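SPI-1 type 3 secretion system secretin (Salmonella enterica subsp. enterica serovar Typhimurium, PDB 4G08) forms a ring-shaped multimer with an apparent central pore in the outer membrane, part of the type III secretion system that injects effector proteins into host cells. Local coordinates at residues A[96-101]-A[149-154]; A[105-110]-A[138-143]. All coordinates share one frame; numbering follows the deposited sequence. Where two conformers were deposited one is given.

Contact 1. Residues A[96-101]-A[149-154]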
ATOM      1  N   ARG A  96       5.733 -22.257  -2.519  1.00 18.22           N
ATOM      2  CA  ARG A  96       5.846 -23.628  -3.022  1.00 17.47           C
ATOM      3  C   ARG A  96       4.788 -24.598  -2.488  1.00 26.23           C
ATOM      4  O   ARG A  96       4.530 -25.624  -3.119  1.00 22.41           O
ATOM      5  CB  ARG A  96       7.230 -24.195  -2.720  1.00 20.13           C
ATOM      6  CG  ARG A  96       8.364 -23.205  -2.882  1.00 23.50           C
ATOM      7  CD  ARG A  96       8.759 -23.149  -4.340  1.00 27.19           C
ATOM      8  NE  ARG A  96       9.794 -22.172  -4.624  1.00 20.16           N
ATOM      9  CZ  ARG A  96      10.141 -21.830  -5.855  1.00 25.63           C
ATOM     10  NH1 ARG A  96       9.578 -22.439  -6.888  1.00 21.75           N
ATOM     11  NH2 ARG A  96      11.057 -20.901  -6.053  1.00 19.91           N
ATOM     12  N   ASN A  97       4.365 -24.410  -1.240  1.00 19.35           N
ATOM     13  CA  ASN A  97       3.607 -25.448  -0.520  1.00 19.49           C
ATOM     14  C   ASN A  97       2.152 -25.095  -0.251  1.00 20.47           C
ATOM     15  O   ASN A  97       1.436 -25.840   0.421  1.00 19.28           O
ATOM     16  CB  ASN A  97       4.291 -25.796   0.799  1.00 21.40           C
ATOM     17  CG  ASN A  97       5.747 -26.149   0.612  1.00 24.52           C
ATOM     18  OD1 ASN A  97       6.100 -26.874  -0.314  1.00 25.05           O
ATOM     19  ND2 ASN A  97       6.614 -25.485   1.362  1.00 23.55           N
ATOM     20  N   VAL A  98       1.706 -23.995  -0.837  1.00 21.74           N
ATOM     21  CA  VAL A  98       0.330 -23.550  -0.704  1.00 19.04           C
ATOM     22  C   VAL A  98      -0.149 -23.007  -2.037  1.00 24.23           C
ATOM     23  O   VAL A  98       0.651 -22.512  -2.825  1.00 22.62           O
ATOM     24  CB  VAL A  98       0.245 -22.442   0.342  1.00 28.37           C
ATOM     25  CG1 VAL A  98      -0.956 -21.552   0.096  1.00 32.79           C
ATOM     26  CG2 VAL A  98       0.189 -23.059   1.722  1.00 22.50           C
ATOM     27  N   SER A  99      -1.432 -23.180  -2.329  1.00 26.42           N
ATOM     28  CA  SER A  99      -1.978 -22.666  -3.576  1.00 24.06           C
ATOM     29  C   SER A  99      -2.030 -21.158  -3.517  1.00 26.09           C
ATOM     30  O   SER A  99      -2.249 -20.571  -2.460  1.00 21.34           O
ATOM     31  CB  SER A  99      -3.373 -23.220  -3.863  1.00 26.34           C
ATOM     32  OG  SER A  99      -4.317 -22.795  -2.895  1.00 30.55           O
ATOM     33  N   LEU A 100      -1.816 -20.539  -4.666  1.00 22.63           N
ATOM     34  CA  LEU A 100      -1.858 -19.104  -4.742  1.00 22.53           C
ATOM     35  C   LEU A 100      -3.228 -18.639  -4.293  1.00 24.18           C
ATOM     36  O   LEU A 100      -3.356 -17.669  -3.598  1.00 19.80           O
ATOM     37  CB  LEU A 100      -1.553 -18.626  -6.145  1.00 22.90           C
ATOM     38  CG  LEU A 100      -1.657 -17.120  -6.367  1.00 27.56           C
ATOM     39  CD1 LEU A 100      -0.821 -16.351  -5.403  1.00 32.24           C
ATOM     40  CD2 LEU A 100      -1.301 -16.729  -7.796  1.00 36.82           C
ATOM     41  N   ASN A 101      -4.243 -19.395  -4.670  1.00 26.67           N
ATOM     42  CA  ASN A 101      -5.586 -19.042  -4.288  1.00 29.04           C
ATOM     43  C   ASN A 101      -5.834 -19.107  -2.789  1.00 21.50           C
ATOM     44  O   ASN A 101      -6.458 -18.245  -2.250  1.00 24.04           O
ATOM     45  CB  ASN A 101      -6.633 -19.824  -5.092  1.00 33.18           C
ATOM     46  CG  ASN A 101      -7.988 -19.178  -5.062  1.00 32.97           C
ATOM     47  OD1 ASN A 101      -8.228 -18.209  -5.743  1.00 41.41           O
ATOM     48  ND2 ASN A 101      -8.858 -19.689  -4.240  1.00 42.48           N
ATOM     49  N   LYS A 149       6.548 -22.280   4.943  1.00 17.57           N
ATOM     50  CA  LYS A 149       7.221 -23.142   5.889  1.00 22.04           C
ATOM     51  C   LYS A 149       6.246 -24.031   6.638  1.00 19.25           C
ATOM     52  O   LYS A 149       6.512 -25.210   6.859  1.00 25.39           O
ATOM     53  CB  LYS A 149       8.021 -22.329   6.880  1.00 25.13           C
ATOM     54  CG  LYS A 149       8.779 -23.232   7.819  1.00 30.36           C
ATOM     55  CD  LYS A 149       9.577 -22.422   8.810  1.00 40.85           C
ATOM     56  CE  LYS A 149      10.697 -21.694   8.097  1.00 47.86           C
ATOM     57  NZ  LYS A 149      11.683 -22.652   7.526  1.00 45.04           N
ATOM     58  N   GLN A 150       5.175 -23.422   7.130  1.00 18.10           N
ATOM     59  CA  GLN A 150       4.277 -24.192   7.967  0.56 20.93           C
ATOM     60  C   GLN A 150       3.598 -25.321   7.162  1.00 22.91           C
ATOM     61  O   GLN A 150       2.926 -26.170   7.750  1.00 24.70           O
ATOM     62  CB  GLN A 150       3.275 -23.292   8.694  0.56 24.07           C
ATOM     63  CG  GLN A 150       3.874 -22.447   9.825  0.56 24.67           C
ATOM     64  CD  GLN A 150       5.074 -23.096  10.517  0.56 23.62           C
ATOM     65  OE1 GLN A 150       5.984 -22.362  10.953  0.56 22.72           O
ATOM     66  NE2 GLN A 150       4.864 -24.302  11.042  0.56 23.48           N
ATOM     67  N   ASN A 151       3.670 -25.266   5.832  1.00 21.89           N
ATOM     68  CA  ASN A 151       3.038 -26.276   4.972  1.00 19.13           C
ATOM     69  C   ASN A 151       4.062 -27.179   4.320  1.00 19.86           C
ATOM     70  O   ASN A 151       3.735 -27.986   3.452  1.00 23.15           O
ATOM     71  CB  ASN A 151       2.217 -25.610   3.873  1.00 24.08           C
ATOM     72  CG  ASN A 151       0.878 -25.123   4.369  1.00 30.55           C
ATOM     73  OD1 ASN A 151      -0.067 -25.901   4.488  1.00 31.30           O
ATOM     74  ND2 ASN A 151       0.828 -23.866   4.792  1.00 25.12           N
ATOM     75  N   ASP A 152       5.305 -27.039   4.741  1.00 20.39           N
ATOM     76  CA  ASP A 152       6.377 -27.765   4.105  1.00 24.52           C
ATOM     77  C   ASP A 152       6.498 -29.166   4.700  1.00 26.88           C
ATOM     78  O   ASP A 152       7.268 -29.386   5.638  1.00 18.07           O
ATOM     79  CB  ASP A 152       7.675 -26.985   4.253  1.00 25.14           C
ATOM     80  CG  ASP A 152       8.854 -27.710   3.661  1.00 35.46           C
ATOM     81  OD1 ASP A 152       8.660 -28.523   2.731  1.00 31.26           O
ATOM     82  OD2 ASP A 152       9.986 -27.456   4.118  1.00 37.72           O
ATOM     83  N   GLY A 153       5.535 -30.020   4.336  1.00 35.18           N
ATOM     84  CA  GLY A 153       5.484 -31.395   4.840  1.00 34.11           C
ATOM     85  C   GLY A 153       4.351 -32.239   4.272  1.00 43.02           C
ATOM     86  O   GLY A 153       3.259 -31.738   3.998  1.00 38.24           O
ATOM     87  N   ILE A 154       4.485 -33.555   4.348  1.00 46.86           N
ATOM     88  CA  ILE A 154       3.420 -34.459   3.954  1.00 51.32           C
ATOM     89  C   ILE A 154       2.370 -34.549   5.040  1.00 47.70           C
ATOM     90  O   ILE A 154       1.200 -34.292   4.813  1.00 50.43           O
ATOM     91  CB  ILE A 154       3.958 -35.863   3.703  1.00 42.38           C
ATOM     92  CG1 ILE A 154       4.884 -35.834   2.489  1.00 49.14           C
ATOM     93  CG2 ILE A 154       2.837 -36.825   3.498  1.00 47.03           C
ATOM     94  CD1 ILE A 154       5.711 -37.077   2.244  1.00 46.59           C
TER
HETATM   95  O   HOH W   1       6.967 -29.612   0.954  1.00 33.95           O
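Asn97 and Val98 meet Asn151 and Asp152 at one end of the second periplasmic domain, a ring-building motif of beta-alpha-beta-beta-alpha order. The turn leading from strand 89-94 into helix 100-109 is thereby set against the chain as it leaves the last helix, 134-150. The two asparagines pack reciprocally: Asn97 CB lies 3.7 Å from Asn151 CB, and each CB also sits 3.5 Å from the other residue's carbonyl, Asn97 CB from Asn151 O and Asn151 CB from Asn97 O. Beside them, the Val98 methyl CG2 covers the Asn151 amide from above its plane, closer to the nitrogen side, with Val98 CG2 to Asn151 ND2 at 3.2 Å, a tight fit. That amide does not turn loosely, because ND2 is hydrogen-bonded to Met147 O one turn back along the helix. The 96-97 backbone is also tied to helix 134-150, since the carboxylate of Asp148 accepts from the N atoms of Arg96 and Asn97. Asn97 ND2 lies 3.4 Å from Asp152 CB; with CG anti to the backbone N (chi1 178°), the Asp152 carboxylate continues beyond that contact towards a water, its plane only 4° from that of the Asn97 amide. This water, lying to one side, bridges the two groups, donating to both: 3.1 Å from Asn97 OD1 and 2.7 Å from Asp152 OD1.

Contact 2. Residues A[105-110]-A[138-143]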
ATOM      1  N   ASN A 105      -6.659 -15.748  -0.487  1.00 23.27           N
ATOM      2  CA  ASN A 105      -7.789 -15.702   0.424  1.00 24.14           C
ATOM      3  C   ASN A 105      -7.346 -15.435   1.841  1.00 21.52           C
ATOM      4  O   ASN A 105      -8.001 -14.705   2.578  1.00 26.46           O
ATOM      5  CB  ASN A 105      -8.558 -17.005   0.378  1.00 23.85           C
ATOM      6  CG  ASN A 105      -9.299 -17.179  -0.917  1.00 29.98           C
ATOM      7  OD1 ASN A 105      -9.463 -16.230  -1.682  1.00 33.58           O
ATOM      8  ND2 ASN A 105      -9.686 -18.410  -1.211  1.00 35.59           N
ATOM      9  N   PHE A 106      -6.197 -15.978   2.203  1.00 21.53           N
ATOM     10  CA  PHE A 106      -5.681 -15.777   3.532  1.00 21.85           C
ATOM     11  C   PHE A 106      -5.387 -14.298   3.767  1.00 24.09           C
ATOM     12  O   PHE A 106      -5.760 -13.740   4.801  1.00 24.54           O
ATOM     13  CB  PHE A 106      -4.424 -16.607   3.719  1.00 22.16           C
ATOM     14  CG  PHE A 106      -3.690 -16.305   4.975  1.00 21.45           C
ATOM     15  CD1 PHE A 106      -4.212 -16.678   6.199  1.00 29.32           C
ATOM     16  CD2 PHE A 106      -2.553 -15.536   4.944  1.00 25.21           C
ATOM     17  CE1 PHE A 106      -3.548 -16.384   7.367  1.00 32.05           C
ATOM     18  CE2 PHE A 106      -1.897 -15.211   6.109  1.00 33.44           C
ATOM     19  CZ  PHE A 106      -2.395 -15.634   7.324  1.00 32.37           C
ATOM     20  N   LEU A 107      -4.757 -13.649   2.793  1.00 17.54           N
ATOM     21  CA  LEU A 107      -4.469 -12.226   2.917  1.00 17.17           C
ATOM     22  C   LEU A 107      -5.762 -11.434   2.996  1.00 23.21           C
ATOM     23  O   LEU A 107      -5.822 -10.399   3.660  1.00 24.36           O
ATOM     24  CB  LEU A 107      -3.655 -11.723   1.734  1.00 20.65           C
ATOM     25  CG  LEU A 107      -2.262 -12.316   1.597  1.00 18.52           C
ATOM     26  CD1 LEU A 107      -1.589 -11.684   0.397  1.00 20.26           C
ATOM     27  CD2 LEU A 107      -1.458 -12.069   2.860  1.00 22.77           C
ATOM     28  N   LYS A 108      -6.748 -11.847   2.212  1.00 21.74           N
ATOM     29  CA  LYS A 108      -8.017 -11.133   2.142  1.00 26.21           C
ATOM     30  C   LYS A 108      -8.782 -11.219   3.457  1.00 26.14           C
ATOM     31  O   LYS A 108      -9.201 -10.197   4.005  1.00 26.14           O
ATOM     32  CB  LYS A 108      -8.859 -11.699   1.007  1.00 19.26           C
ATOM     33  CG  LYS A 108      -8.419 -11.172  -0.339  1.00 21.93           C
ATOM     34  CD  LYS A 108      -9.059 -11.911  -1.491  1.00 24.31           C
ATOM     35  CE  LYS A 108      -8.661 -11.246  -2.794  1.00 27.64           C
ATOM     36  NZ  LYS A 108      -9.195 -11.949  -3.987  1.00 36.62           N
ATOM     37  N   ARG A 109      -8.975 -12.441   3.951  1.00 27.52           N
ATOM     38  CA  ARG A 109      -9.726 -12.664   5.182  0.56 25.21           C
ATOM     39  C   ARG A 109      -9.130 -11.822   6.281  1.00 33.15           C
ATOM     40  O   ARG A 109      -9.800 -11.505   7.261  1.00 36.34           O
ATOM     41  CB  ARG A 109      -9.669 -14.134   5.602  0.56 26.06           C
ATOM     42  CG  ARG A 109     -10.334 -14.410   6.944  0.56 22.60           C
ATOM     43  CD  ARG A 109     -11.837 -14.194   6.866  0.56 25.27           C
ATOM     44  NE  ARG A 109     -12.500 -14.393   8.151  0.56 25.67           N
ATOM     45  CZ  ARG A 109     -12.861 -13.406   8.966  0.56 29.60           C
ATOM     46  NH1 ARG A 109     -12.551 -12.151   8.670  0.56 30.53           N
ATOM     47  NH2 ARG A 109     -13.479 -13.678  10.108  0.56 24.56           N
ATOM     48  N   SER A 110      -7.812 -11.724   6.248  1.00 31.14           N
ATOM     49  CA  SER A 110      -7.093 -11.031   7.289  1.00 31.35           C
ATOM     50  C   SER A 110      -7.167  -9.523   7.113  1.00 28.77           C
ATOM     51  O   SER A 110      -6.708  -8.771   7.970  1.00 30.28           O
ATOM     52  CB  SER A 110      -5.637 -11.477   7.306  1.00 31.83           C
ATOM     53  OG  SER A 110      -4.803 -10.495   6.716  1.00 40.28           O
ATOM     54  N   ASP A 138       6.463  -5.964   2.163  1.00 13.75           N
ATOM     55  CA  ASP A 138       7.175  -6.618   3.253  1.00 15.13           C
ATOM     56  C   ASP A 138       6.251  -7.574   3.994  1.00 16.60           C
ATOM     57  O   ASP A 138       6.630  -8.692   4.338  1.00 13.25           O
ATOM     58  CB  ASP A 138       7.713  -5.580   4.231  1.00 15.03           C
ATOM     59  CG  ASP A 138       8.904  -4.826   3.686  1.00 33.84           C
ATOM     60  OD1 ASP A 138       9.436  -5.226   2.629  1.00 30.39           O
ATOM     61  OD2 ASP A 138       9.365  -3.886   4.365  1.00 34.93           O
ATOM     62  N   MET A 139       5.027  -7.130   4.226  1.00 13.16           N
ATOM     63  CA  MET A 139       4.012  -7.978   4.810  1.00 15.23           C
ATOM     64  C   MET A 139       3.740  -9.183   3.923  1.00 16.72           C
ATOM     65  O   MET A 139       3.643 -10.306   4.408  1.00 11.79           O
ATOM     66  CB  MET A 139       2.736  -7.174   5.011  1.00 16.22           C
ATOM     67  CG  MET A 139       1.643  -7.900   5.767  1.00 19.64           C
ATOM     68  SD  MET A 139       0.535  -8.807   4.681  1.00 19.53           S
ATOM     69  CE  MET A 139       0.034  -7.471   3.613  1.00 19.71           C
ATOM     70  N   VAL A 140       3.630  -8.973   2.618  1.00 13.62           N
ATOM     71  CA  VAL A 140       3.251 -10.080   1.749  1.00  8.35           C
ATOM     72  C   VAL A 140       4.343 -11.135   1.730  1.00 11.38           C
ATOM     73  O   VAL A 140       4.080 -12.331   1.831  1.00 13.62           O
ATOM     74  CB  VAL A 140       2.971  -9.622   0.316  1.00 11.58           C
ATOM     75  CG1 VAL A 140       2.839 -10.835  -0.579  1.00 13.52           C
ATOM     76  CG2 VAL A 140       1.703  -8.792   0.266  1.00 11.86           C
ATOM     77  N   VAL A 141       5.579 -10.674   1.660  1.00 13.65           N
ATOM     78  CA  VAL A 141       6.722 -11.559   1.690  1.00 15.53           C
ATOM     79  C   VAL A 141       6.803 -12.326   3.003  1.00 17.40           C
ATOM     80  O   VAL A 141       7.022 -13.537   3.001  1.00 16.26           O
ATOM     81  CB  VAL A 141       8.002 -10.749   1.505  1.00 20.54           C
ATOM     82  CG1 VAL A 141       9.219 -11.606   1.792  1.00 21.56           C
ATOM     83  CG2 VAL A 141       8.048 -10.193   0.095  1.00 17.68           C
ATOM     84  N   ASN A 142       6.664 -11.635   4.128  1.00 14.23           N
ATOM     85  CA  ASN A 142       6.662 -12.348   5.397  0.56 18.03           C
ATOM     86  C   ASN A 142       5.538 -13.363   5.439  1.00 17.53           C
ATOM     87  O   ASN A 142       5.739 -14.467   5.936  1.00 18.28           O
ATOM     88  CB  ASN A 142       6.573 -11.416   6.602  0.56 18.93           C
ATOM     89  CG  ASN A 142       6.551 -12.174   7.917  0.56 18.14           C
ATOM     90  OD1 ASN A 142       7.474 -12.933   8.226  0.56 18.80           O
ATOM     91  ND2 ASN A 142       5.433 -12.087   8.627  0.56 15.47           N
ATOM     92  N   ALA A 143       4.343 -12.975   5.017  1.00 14.29           N
ATOM     93  CA  ALA A 143       3.221 -13.888   5.117  1.00 14.92           C
ATOM     94  C   ALA A 143       3.469 -15.130   4.275  1.00 14.73           C
ATOM     95  O   ALA A 143       3.207 -16.247   4.714  1.00 13.38           O
ATOM     96  CB  ALA A 143       1.937 -13.210   4.693  1.00 15.40           C
TER
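Apolar contacts account for the whole junction between Leu107 of helix 100-109 and Met139, Val140 and Ala143 of helix 134-150, the two helices of the beta-alpha-beta-beta-alpha ring-building domain. Leu107 points at the partner helix and splits its two methyls among three neighbours. Leu107 CD2 lies 4.0 Å from Ala143 CB and 4.2 Å from Met139 SD, two residues one turn apart, and Leu107 CD1 reaches Val140 CG2 at 4.4 Å. The extended Leu107 chain, with chi2 near 180°, sends CD1 onward from the helix while CD2 branches off towards Met139 and Ala143. Met139 leaves its helix across the line of approach, and its sulfur then bends back towards the leucine.

The backbone bonds Arg109 N to Asn105 O (2.8 Å) and Ala143 N to Met139 O (2.8 Å) are regular helical ones. At 11.7 Å between the axes of the short segments the backbones stay apart and side-chain ends do the touching; the N-to-C directions differ by 125°. Loop residues add to the packing: Tyr113 and Leu119 touch Leu107, and Leu112 touches Met139.

Charges stay away: Asp138 forms a salt bridge with Arg89, and Lys108 a cation-pi contact with Tyr113. With only methyl groups and a sulfur meeting, the junction rests on van der Waals fit and probably on partial exclusion of water: Leu107 and Val140 are buried, Met139 and Ala143 partly open to solvent.

Overall arrangement
Contact 2 packs helix 100-109 against 134-150, while contact 1 joins the turn into the first to the chain leaving the second; their centres are about 14 Å apart. Contact 2 is the inner one, about 12 Å from the chain's centre, and two of its four touching residues are buried. Contact 1 sits about 25 Å out, near the C-terminal end of the modelled chain, with one buried. The chemistry follows the position: hydrocarbon and sulfur inside; amides, a carboxylate and a bridging water outside, with the buried Val98 methyl over an amide. Yet the outer contact buries more, 196 Å² against 150 Å², consistent with closer backbones: nearest CA atoms 5.6 Å apart (Asn97, Asn151) against 8.1 Å (Leu107, Val140).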